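Local coordinates for lipoprotein (Paraburkholderia phytofirmans, PDB 5T11) that probably guides Pel polysaccharide export across the outer membrane, working as a dodecameric periplasmic lipoprotein, at residues Ala88-Trp99 against Val110-Val120; Ile42-Ile52 against Ile149-Ala158. The protein carries 1 engineered substitution. All blocks are in the same frame, centred on the assembly; numbering follows the deposited sequence.

In the fold
From the N terminus the chain runs through strands 5-9 and 21-28 before helix 35-49, whose last turns, with the loop that follows, supply Ile42-Ile52, and then through strand 55-57 and helix 78-85 to reach strand 90-99. Ten residues after Trp99 it returns as strand 109-119, and this hairpin is contact 1, in the interior of the mixed sheet. Strand 125-134 follows, then helix 141-152; its end and the tail after it pack back on Ile42-Ile52 and close the much longer loop of contact 2. Contact 1 is nested inside contact 2. The centres lie about 12 Å apart and the two touch: Phe115 and Leu92 of the hairpin meet Leu153 and Ala43, so both helices rest on the sheet.

Contact 1 (Ala88-Trp99 against Val110-Val120)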
loop_
_atom_site.group_PDB
_atom_site.type_symbol
_atom_site.label_atom_id
_atom_site.label_comp_id
_atom_site.label_asym_id
_atom_site.label_seq_id
_atom_site.Cartn_x
_atom_site.Cartn_y
_atom_site.Cartn_z
ATOM N N ALA B 88 32.049 -3.022 43.574
ATOM C CA ALA B 88 30.647 -3.158 43.940
ATOM C C ALA B 88 30.452 -4.341 44.879
ATOM O O ALA B 88 31.061 -5.401 44.712
ATOM C CB ALA B 88 29.780 -3.346 42.687
ATOM N N ARG B 89 29.586 -4.161 45.872
ATOM C CA ARG B 89 29.214 -5.297 46.702
ATOM C C ARG B 89 28.128 -6.151 46.047
ATOM O O ARG B 89 28.130 -7.378 46.216
ATOM C CB ARG B 89 28.767 -4.817 48.084
ATOM C CG ARG B 89 28.696 -5.938 49.126
ATOM C CD ARG B 89 28.298 -5.397 50.485
ATOM N NE ARG B 89 28.032 -6.459 51.453
ATOM C CZ ARG B 89 27.733 -6.239 52.729
ATOM N NH1 ARG B 89 27.667 -4.995 53.188
ATOM N NH2 ARG B 89 27.501 -7.256 53.547
ATOM N N TYR B 90 27.202 -5.535 45.305
ATOM C CA TYR B 90 26.137 -6.260 44.610
ATOM C C TYR B 90 26.002 -5.781 43.170
ATOM O O TYR B 90 26.358 -4.649 42.832
ATOM C CB TYR B 90 24.772 -6.095 45.294
ATOM C CG TYR B 90 24.720 -6.511 46.742
ATOM C CD1 TYR B 90 24.671 -7.855 47.095
ATOM C CD2 TYR B 90 24.707 -5.565 47.756
ATOM C CE1 TYR B 90 24.621 -8.242 48.421
ATOM C CE2 TYR B 90 24.653 -5.943 49.086
ATOM C CZ TYR B 90 24.612 -7.287 49.413
ATOM O OH TYR B 90 24.560 -7.685 50.734
ATOM N N VAL B 91 25.460 -6.662 42.326
ATOM C CA VAL B 91 25.091 -6.343 40.952
ATOM C C VAL B 91 23.584 -6.526 40.812
ATOM O O VAL B 91 23.036 -7.550 41.244
ATOM C CB VAL B 91 25.838 -7.222 39.930
ATOM C CG1 VAL B 91 25.120 -7.230 38.600
ATOM C CG2 VAL B 91 27.232 -6.710 39.724
ATOM N N LEU B 92 22.919 -5.527 40.239
ATOM C CA LEU B 92 21.515 -5.627 39.868
ATOM C C LEU B 92 21.455 -5.878 38.368
ATOM O O LEU B 92 21.983 -5.084 37.582
ATOM C CB LEU B 92 20.738 -4.360 40.231
ATOM C CG LEU B 92 19.244 -4.462 39.877
ATOM C CD1 LEU B 92 18.514 -5.286 40.923
ATOM C CD2 LEU B 92 18.555 -3.099 39.670
ATOM N N SER B 93 20.868 -7.004 37.986
ATOM C CA SER B 93 20.646 -7.365 36.599
ATOM C C SER B 93 19.170 -7.720 36.439
ATOM O O SER B 93 18.378 -7.596 37.379
ATOM C CB SER B 93 21.557 -8.524 36.179
ATOM O OG SER B 93 21.547 -8.682 34.770
ATOM N N GLY B 94 18.797 -8.170 35.251
ATOM C CA GLY B 94 17.423 -8.574 35.017
ATOM C C GLY B 94 17.105 -8.568 33.531
ATOM O O GLY B 94 18.002 -8.643 32.692
ATOM N N ALA B 95 15.806 -8.480 33.237
ATOM C CA ALA B 95 15.327 -8.506 31.861
ATOM C C ALA B 95 13.977 -7.809 31.759
ATOM O O ALA B 95 13.177 -7.808 32.706
ATOM C CB ALA B 95 15.205 -9.939 31.334
ATOM N N VAL B 96 13.727 -7.235 30.585
ATOM C CA VAL B 96 12.440 -6.639 30.254
ATOM C C VAL B 96 11.684 -7.617 29.353
ATOM O O VAL B 96 12.135 -7.937 28.245
ATOM C CB VAL B 96 12.622 -5.267 29.588
ATOM C CG1 VAL B 96 11.277 -4.651 29.244
ATOM C CG2 VAL B 96 13.437 -4.331 30.528
ATOM N N GLU B 97 10.552 -8.125 29.849
ATOM C CA GLU B 97 9.703 -9.046 29.096
ATOM C C GLU B 97 8.639 -8.334 28.279
ATOM O O GLU B 97 8.129 -8.908 27.306
ATOM C CB GLU B 97 9.013 -10.046 30.047
ATOM C CG GLU B 97 9.973 -11.056 30.702
ATOM C CD GLU B 97 10.696 -10.488 31.917
ATOM O OE1 GLU B 97 10.099 -9.636 32.620
ATOM O OE2 GLU B 97 11.865 -10.878 32.163
ATOM N N GLU B 98 8.289 -7.103 28.644
ATOM C CA GLU B 98 7.266 -6.364 27.920
ATOM C C GLU B 98 7.417 -4.891 28.252
ATOM O O GLU B 98 7.689 -4.527 29.403
ATOM C CB GLU B 98 5.859 -6.860 28.284
ATOM C CG GLU B 98 4.740 -6.096 27.611
ATOM C CD GLU B 98 3.422 -6.889 27.555
ATOM O OE1 GLU B 98 3.021 -7.473 28.597
ATOM O OE2 GLU B 98 2.786 -6.920 26.462
ATOM N N TRP B 99 7.234 -4.052 27.244
ATOM C CA TRP B 99 7.460 -2.619 27.366
ATOM C C TRP B 99 6.914 -1.945 26.116
ATOM O O TRP B 99 7.680 -1.600 25.208
ATOM C CB TRP B 99 8.955 -2.350 27.531
ATOM C CG TRP B 99 9.398 -0.949 27.934
ATOM C CD1 TRP B 99 9.365 0.186 27.165
ATOM C CD2 TRP B 99 10.034 -0.572 29.175
ATOM N NE1 TRP B 99 9.910 1.247 27.860
ATOM C CE2 TRP B 99 10.319 0.813 29.096
ATOM C CE3 TRP B 99 10.355 -1.264 30.352
ATOM C CZ2 TRP B 99 10.930 1.518 30.149
ATOM C CZ3 TRP B 99 10.963 -0.564 31.395
ATOM C CH2 TRP B 99 11.247 0.816 31.277
ATOM N N VAL B 110 1.875 -1.356 28.806
ATOM C CA VAL B 110 2.075 -2.601 29.539
ATOM C C VAL B 110 3.573 -2.801 29.759
ATOM O O VAL B 110 4.379 -2.584 28.848
ATOM C CB VAL B 110 1.452 -3.807 28.793
ATOM C CG1 VAL B 110 -0.076 -3.715 28.772
ATOM C CG2 VAL B 110 1.952 -3.852 27.373
ATOM N N VAL B 111 3.946 -3.225 30.968
ATOM C CA VAL B 111 5.347 -3.394 31.361
ATOM C C VAL B 111 5.512 -4.706 32.119
ATOM O O VAL B 111 4.735 -5.005 33.035
ATOM C CB VAL B 111 5.836 -2.226 32.242
ATOM C CG1 VAL B 111 7.289 -2.449 32.695
ATOM C CG2 VAL B 111 5.703 -0.892 31.489
ATOM N N GLY B 112 6.529 -5.484 31.745
ATOM C CA GLY B 112 6.922 -6.670 32.493
ATOM C C GLY B 112 8.435 -6.691 32.677
ATOM O O GLY B 112 9.163 -6.477 31.701
ATOM N N VAL B 113 8.920 -6.905 33.916
ATOM C CA VAL B 113 10.344 -6.851 34.252
ATOM C C VAL B 113 10.672 -7.928 35.280
ATOM O O VAL B 113 9.862 -8.245 36.158
ATOM C CB VAL B 113 10.777 -5.476 34.813
ATOM C CG1 VAL B 113 10.648 -4.396 33.769
ATOM C CG2 VAL B 113 9.967 -5.124 36.063
ATOM N N THR B 114 11.881 -8.482 35.174
ATOM C CA THR B 114 12.445 -9.365 36.187
ATOM C C THR B 114 13.795 -8.795 36.620
ATOM O O THR B 114 14.536 -8.246 35.798
ATOM C CB THR B 114 12.607 -10.800 35.652
ATOM O OG1 THR B 114 13.231 -10.754 34.362
ATOM C CG2 THR B 114 11.245 -11.505 35.517
ATOM N N PHE B 115 14.111 -8.907 37.910
ATOM C CA PHE B 115 15.365 -8.394 38.460
ATOM C C PHE B 115 16.023 -9.454 39.333
ATOM O O PHE B 115 15.337 -10.264 39.969
ATOM C CB PHE B 115 15.161 -7.134 39.325
ATOM C CG PHE B 115 14.831 -5.890 38.549
ATOM C CD1 PHE B 115 15.837 -5.160 37.913
ATOM C CD2 PHE B 115 13.524 -5.412 38.500
ATOM C CE1 PHE B 115 15.535 -4.006 37.197
ATOM C CE2 PHE B 115 13.214 -4.258 37.780
ATOM C CZ PHE B 115 14.221 -3.554 37.132
ATOM N N GLU B 116 17.361 -9.430 39.373
ATOM C CA GLU B 116 18.156 -10.251 40.283
ATOM C C GLU B 116 19.222 -9.376 40.927
ATOM O O GLU B 116 19.821 -8.524 40.261
ATOM C CB GLU B 116 18.863 -11.438 39.577
ATOM C CG GLU B 116 17.963 -12.414 38.860
ATOM C CD GLU B 116 17.673 -11.994 37.427
ATOM O OE1 GLU B 116 18.580 -11.441 36.767
ATOM O OE2 GLU B 116 16.533 -12.216 36.967
ATOM N N LEU B 117 19.468 -9.594 42.215
ATOM C CA LEU B 117 20.578 -8.966 42.918
ATOM C C LEU B 117 21.629 -10.031 43.197
ATOM O O LEU B 117 21.341 -11.032 43.872
ATOM C CB LEU B 117 20.117 -8.306 44.216
ATOM C CG LEU B 117 21.189 -7.437 44.876
ATOM C CD1 LEU B 117 21.399 -6.172 44.041
ATOM C CD2 LEU B 117 20.816 -7.102 46.308
ATOM N N ILE B 118 22.843 -9.813 42.699
ATOM C CA ILE B 118 23.914 -10.802 42.769
ATOM C C ILE B 118 24.988 -10.330 43.745
ATOM O O ILE B 118 25.414 -9.170 43.699
ATOM C CB ILE B 118 24.502 -11.077 41.375
ATOM C CG1 ILE B 118 23.425 -11.720 40.482
ATOM C CG2 ILE B 118 25.737 -11.968 41.483
ATOM C CD1 ILE B 118 23.552 -11.386 39.012
ATOM N N ASP B 119 25.398 -11.227 44.647
ATOM C CA ASP B 119 26.542 -11.013 45.531
ATOM C C ASP B 119 27.815 -11.086 44.695
ATOM O O ASP B 119 28.121 -12.133 44.116
ATOM C CB ASP B 119 26.540 -12.068 46.638
ATOM C CG ASP B 119 27.631 -11.852 47.694
ATOM O OD1 ASP B 119 28.762 -11.442 47.357
ATOM O OD2 ASP B 119 27.354 -12.119 48.886
ATOM N N VAL B 120 28.566 -9.982 44.628
ATOM C CA VAL B 120 29.728 -9.955 43.747
ATOM C C VAL B 120 30.797 -10.928 44.235
ATOM O O VAL B 120 31.445 -11.602 43.424
ATOM C CB VAL B 120 30.268 -8.511 43.605
ATOM C CG1 VAL B 120 31.565 -8.492 42.819
ATOM C CG2 VAL B 120 29.239 -7.627 42.890
HETATM O O HOH W 1 29.672 -9.107 47.843
#
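Val91 with Ile118, Ser93 with Glu116 and Ala95 with Thr114 are the hydrogen-bonded pairs of an antiparallel beta hairpin, each pair joined by two backbone bonds. The axes of strands 90-96 and 110-119 run at 159°, close to antiparallel. At Gly94 the strands draw in, its CA lying 4.0 Å from Phe115 CA. A classic beta bulge then shifts the register by one: Glu97 N and Glu98 N both donate to Gly112 O, at 2.8 and 3.2 Å, reaching it from the same face of its carbonyl plane. The Glu97 side chain, bent at chi2 (82°), folds back and lets OE2 receive Thr114 OG1 at 2.6 Å on its syn side; the pair crosses at about a right angle. Glu98 crosses Val110 at a slant, its OE2 3.3 Å from Val110 CG2, while the carboxylate is held by Tyr101 and Ser142 of a second subunit. On the sheet face turned to helix 141-152, Leu92 CD2 meets Phe115 CD1 at 3.8 Å. Further along, the Tyr90 ring lies between two aliphatic groups, with Leu117 CD2 over one face (4.2 Å from the ring centroid) and Arg89 CG over the opposite one, whereas Ile118 O lies at its edge, in plane. A water donates to both Arg89 O and Asp119 OD1 (2.6 Å), joining the strand ends; Asp119 OD1 also bonds Ser121.

Contact 2 (Ile42-Ile52 against Ile149-Ala158); sequences IAANTLRAGGI and IAKVLSPLQA
Leu47 and Leu156 meet at the apolar centre where, on one face of the mixed sheet, the end of helix 35-49 packs on the end of helix 141-152 and the 3-10 turn after it: CD2 of Leu47 lies 3.7 Å from CD1 of Leu156. Leu153 points at the first helix, its CD1 reaching Ala43 CB at 3.8 Å. It also touches Leu92 and Trp127, so the same layer rests on strands 90-99 and 125-134. One turn back, Ile149 crosses Ile42 at about a right angle, with CD1 against Ile42 CG2. The two branches of Thr46 divide the work: its CG2, anti to the backbone N (chi1 of the OG1 branch -59°), packs on Ala150 CA at 3.6 Å, while OG1 donates back to Ile42 O, which also accepts Thr46 N. The OG1 bond satisfies the hydroxyl within its own helix, although the oxygen lies against Ile149 CG2. Outward, helix 35-49 ends in a Schellman motif: Gly51 has positive phi (100°), with Gly51 N bonded to Arg48 O and Ile52 N to Leu47 O. Past this turn Ile52 CD1 meets the Leu156 carbonyl end-on, 3.6 Å from its O. At the polar edge a water bridges the segments by donating to Leu47 O and Leu156 O, and the one direct hydrogen bond runs from Ala158 N to Gly50 O, 2.8 Å long with an N-H...O angle of 161°.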
loop_
_atom_site.group_PDB
_atom_site.type_symbol
_atom_site.label_atom_id
_atom_site.label_comp_id
_atom_site.label_asym_id
_atom_site.label_seq_id
_atom_site.Cartn_x
_atom_site.Cartn_y
_atom_site.Cartn_z
ATOM N N ILE B 42 16.149 3.928 34.955
ATOM C CA ILE B 42 15.110 4.066 35.971
ATOM C C ILE B 42 15.504 3.291 37.221
ATOM O O ILE B 42 15.369 3.791 38.346
ATOM C CB ILE B 42 13.743 3.610 35.419
ATOM C CG1 ILE B 42 13.275 4.541 34.306
ATOM C CG2 ILE B 42 12.689 3.585 36.548
ATOM C CD1 ILE B 42 12.181 3.914 33.379
ATOM N N ALA B 43 16.050 2.081 37.044
ATOM C CA ALA B 43 16.381 1.253 38.202
ATOM C C ALA B 43 17.499 1.879 39.019
ATOM O O ALA B 43 17.441 1.883 40.258
ATOM C CB ALA B 43 16.772 -0.163 37.769
ATOM N N ALA B 44 18.521 2.423 38.343
ATOM C CA ALA B 44 19.614 3.078 39.053
ATOM C C ALA B 44 19.097 4.228 39.910
ATOM O O ALA B 44 19.458 4.347 41.092
ATOM C CB ALA B 44 20.676 3.575 38.069
ATOM N N ASN B 45 18.246 5.086 39.333
ATOM C CA ASN B 45 17.716 6.210 40.102
ATOM C C ASN B 45 16.824 5.730 41.247
ATOM O O ASN B 45 16.835 6.322 42.332
ATOM C CB ASN B 45 16.963 7.181 39.192
ATOM C CG ASN B 45 17.878 8.258 38.596
ATOM O OD1 ASN B 45 19.110 8.138 38.623
ATOM N ND2 ASN B 45 17.274 9.324 38.065
ATOM N N THR B 46 16.072 4.648 41.034
ATOM C CA THR B 46 15.203 4.125 42.086
ATOM C C THR B 46 16.017 3.646 43.285
ATOM O O THR B 46 15.748 4.032 44.431
ATOM C CB THR B 46 14.333 2.989 41.528
ATOM O OG1 THR B 46 13.536 3.471 40.434
ATOM C CG2 THR B 46 13.410 2.424 42.611
ATOM N N LEU B 47 17.037 2.817 43.033
ATOM C CA LEU B 47 17.949 2.397 44.096
ATOM C C LEU B 47 18.535 3.591 44.834
ATOM O O LEU B 47 18.714 3.546 46.059
ATOM C CB LEU B 47 19.080 1.545 43.522
ATOM C CG LEU B 47 18.760 0.153 42.983
ATOM C CD1 LEU B 47 20.046 -0.479 42.438
ATOM C CD2 LEU B 47 18.120 -0.729 44.057
ATOM N N ARG B 48 18.860 4.664 44.103
ATOM C CA ARG B 48 19.378 5.870 44.746
ATOM C C ARG B 48 18.294 6.575 45.547
ATOM O O ARG B 48 18.548 7.040 46.663
ATOM C CB ARG B 48 19.952 6.834 43.711
ATOM C CG ARG B 48 21.312 6.467 43.194
ATOM C CD ARG B 48 21.847 7.603 42.333
ATOM N NE ARG B 48 22.896 7.139 41.441
ATOM C CZ ARG B 48 22.742 6.949 40.141
ATOM N NH1 ARG B 48 21.575 7.211 39.567
ATOM N NH2 ARG B 48 23.770 6.519 39.417
ATOM N N ALA B 49 17.093 6.688 44.974
ATOM C CA ALA B 49 15.962 7.235 45.713
ATOM C C ALA B 49 15.718 6.460 47.002
ATOM O O ALA B 49 15.298 7.044 48.003
ATOM C CB ALA B 49 14.707 7.223 44.838
ATOM N N GLY B 50 16.007 5.160 47.001
ATOM C CA GLY B 50 15.848 4.285 48.140
ATOM C C GLY B 50 16.918 4.379 49.202
ATOM O O GLY B 50 16.861 3.634 50.183
ATOM N N GLY B 51 17.904 5.256 49.039
ATOM C CA GLY B 51 18.907 5.479 50.062
ATOM C C GLY B 51 20.231 4.783 49.854
ATOM O O GLY B 51 21.070 4.810 50.761
ATOM N N ILE B 52 20.442 4.146 48.707
ATOM C CA ILE B 52 21.758 3.624 48.357
ATOM C C ILE B 52 22.563 4.769 47.741
ATOM O O ILE B 52 22.134 5.375 46.755
ATOM C CB ILE B 52 21.644 2.432 47.394
ATOM C CG1 ILE B 52 20.550 1.458 47.849
ATOM C CG2 ILE B 52 22.969 1.703 47.285
ATOM C CD1 ILE B 52 20.869 0.734 49.110
ATOM N N ILE B 149 8.810 -0.229 38.570
ATOM C CA ILE B 149 10.163 -0.543 39.004
ATOM C C ILE B 149 10.395 -0.042 40.424
ATOM O O ILE B 149 11.031 -0.725 41.241
ATOM C CB ILE B 149 11.172 0.036 38.003
ATOM C CG1 ILE B 149 11.135 -0.799 36.724
ATOM C CG2 ILE B 149 12.590 0.059 38.609
ATOM C CD1 ILE B 149 11.609 -0.077 35.489
ATOM N N ALA B 150 9.849 1.135 40.757
ATOM C CA ALA B 150 9.925 1.623 42.134
ATOM C C ALA B 150 9.299 0.624 43.099
ATOM O O ALA B 150 9.871 0.318 44.153
ATOM C CB ALA B 150 9.250 2.990 42.260
ATOM N N LYS B 151 8.127 0.088 42.742
ATOM C CA LYS B 151 7.477 -0.914 43.589
ATOM C C LYS B 151 8.329 -2.181 43.681
ATOM O O LYS B 151 8.614 -2.681 44.780
ATOM C CB LYS B 151 6.076 -1.219 43.029
ATOM C CG LYS B 151 5.219 -2.177 43.846
ATOM C CD LYS B 151 4.839 -1.565 45.192
ATOM C CE LYS B 151 3.876 -2.447 45.988
ATOM N NZ LYS B 151 3.797 -1.993 47.403
ATOM N N VAL B 152 8.777 -2.692 42.526
ATOM C CA VAL B 152 9.509 -3.957 42.474
ATOM C C VAL B 152 10.802 -3.878 43.288
ATOM O O VAL B 152 11.175 -4.835 43.979
ATOM C CB VAL B 152 9.791 -4.342 41.009
ATOM C CG1 VAL B 152 10.828 -5.457 40.938
ATOM C CG2 VAL B 152 8.495 -4.756 40.292
ATOM N N LEU B 153 11.512 -2.757 43.202
ATOM C CA LEU B 153 12.797 -2.597 43.875
ATOM C C LEU B 153 12.671 -2.031 45.286
ATOM O O LEU B 153 13.695 -1.782 45.940
ATOM C CB LEU B 153 13.724 -1.701 43.043
ATOM C CG LEU B 153 14.097 -2.210 41.640
ATOM C CD1 LEU B 153 15.109 -1.270 40.968
ATOM C CD2 LEU B 153 14.637 -3.646 41.684
ATOM N N SER B 154 11.447 -1.834 45.777
ATOM C CA SER B 154 11.278 -1.290 47.121
ATOM C C SER B 154 11.953 -2.104 48.231
ATOM O O SER B 154 12.387 -1.482 49.216
ATOM C CB SER B 154 9.785 -1.112 47.434
ATOM O OG SER B 154 9.142 -2.360 47.599
ATOM N N PRO B 155 12.075 -3.441 48.163
ATOM C CA PRO B 155 12.812 -4.140 49.234
ATOM C C PRO B 155 14.312 -3.847 49.253
ATOM O O PRO B 155 14.975 -4.213 50.232
ATOM C CB PRO B 155 12.540 -5.623 48.947
ATOM C CG PRO B 155 11.301 -5.636 48.054
ATOM C CD PRO B 155 11.432 -4.397 47.234
ATOM N N LEU B 156 14.874 -3.208 48.227
ATOM C CA LEU B 156 16.290 -2.855 48.236
ATOM C C LEU B 156 16.560 -1.461 48.796
ATOM O O LEU B 156 17.695 -0.978 48.708
ATOM C CB LEU B 156 16.878 -2.959 46.832
ATOM C CG LEU B 156 16.674 -4.304 46.127
ATOM C CD1 LEU B 156 17.404 -4.313 44.793
ATOM C CD2 LEU B 156 17.141 -5.452 47.005
ATOM N N GLN B 157 15.556 -0.807 49.374
ATOM C CA GLN B 157 15.802 0.459 50.051
ATOM C C GLN B 157 16.751 0.266 51.232
ATOM O O GLN B 157 16.804 -0.800 51.856
ATOM C CB GLN B 157 14.486 1.071 50.524
ATOM C CG GLN B 157 13.566 1.466 49.388
ATOM C CD GLN B 157 12.159 1.808 49.859
ATOM O OE1 GLN B 157 11.869 1.799 51.059
ATOM N NE2 GLN B 157 11.273 2.113 48.905
ATOM N N ALA B 158 17.526 1.305 51.522
ATOM C CA ALA B 158 18.437 1.249 52.653
ATOM C C ALA B 158 17.632 1.203 53.942
ATOM O O ALA B 158 16.711 2.001 54.136
ATOM C CB ALA B 158 19.374 2.454 52.655
HETATM O O HOH W 2 17.155 1.512 47.136
#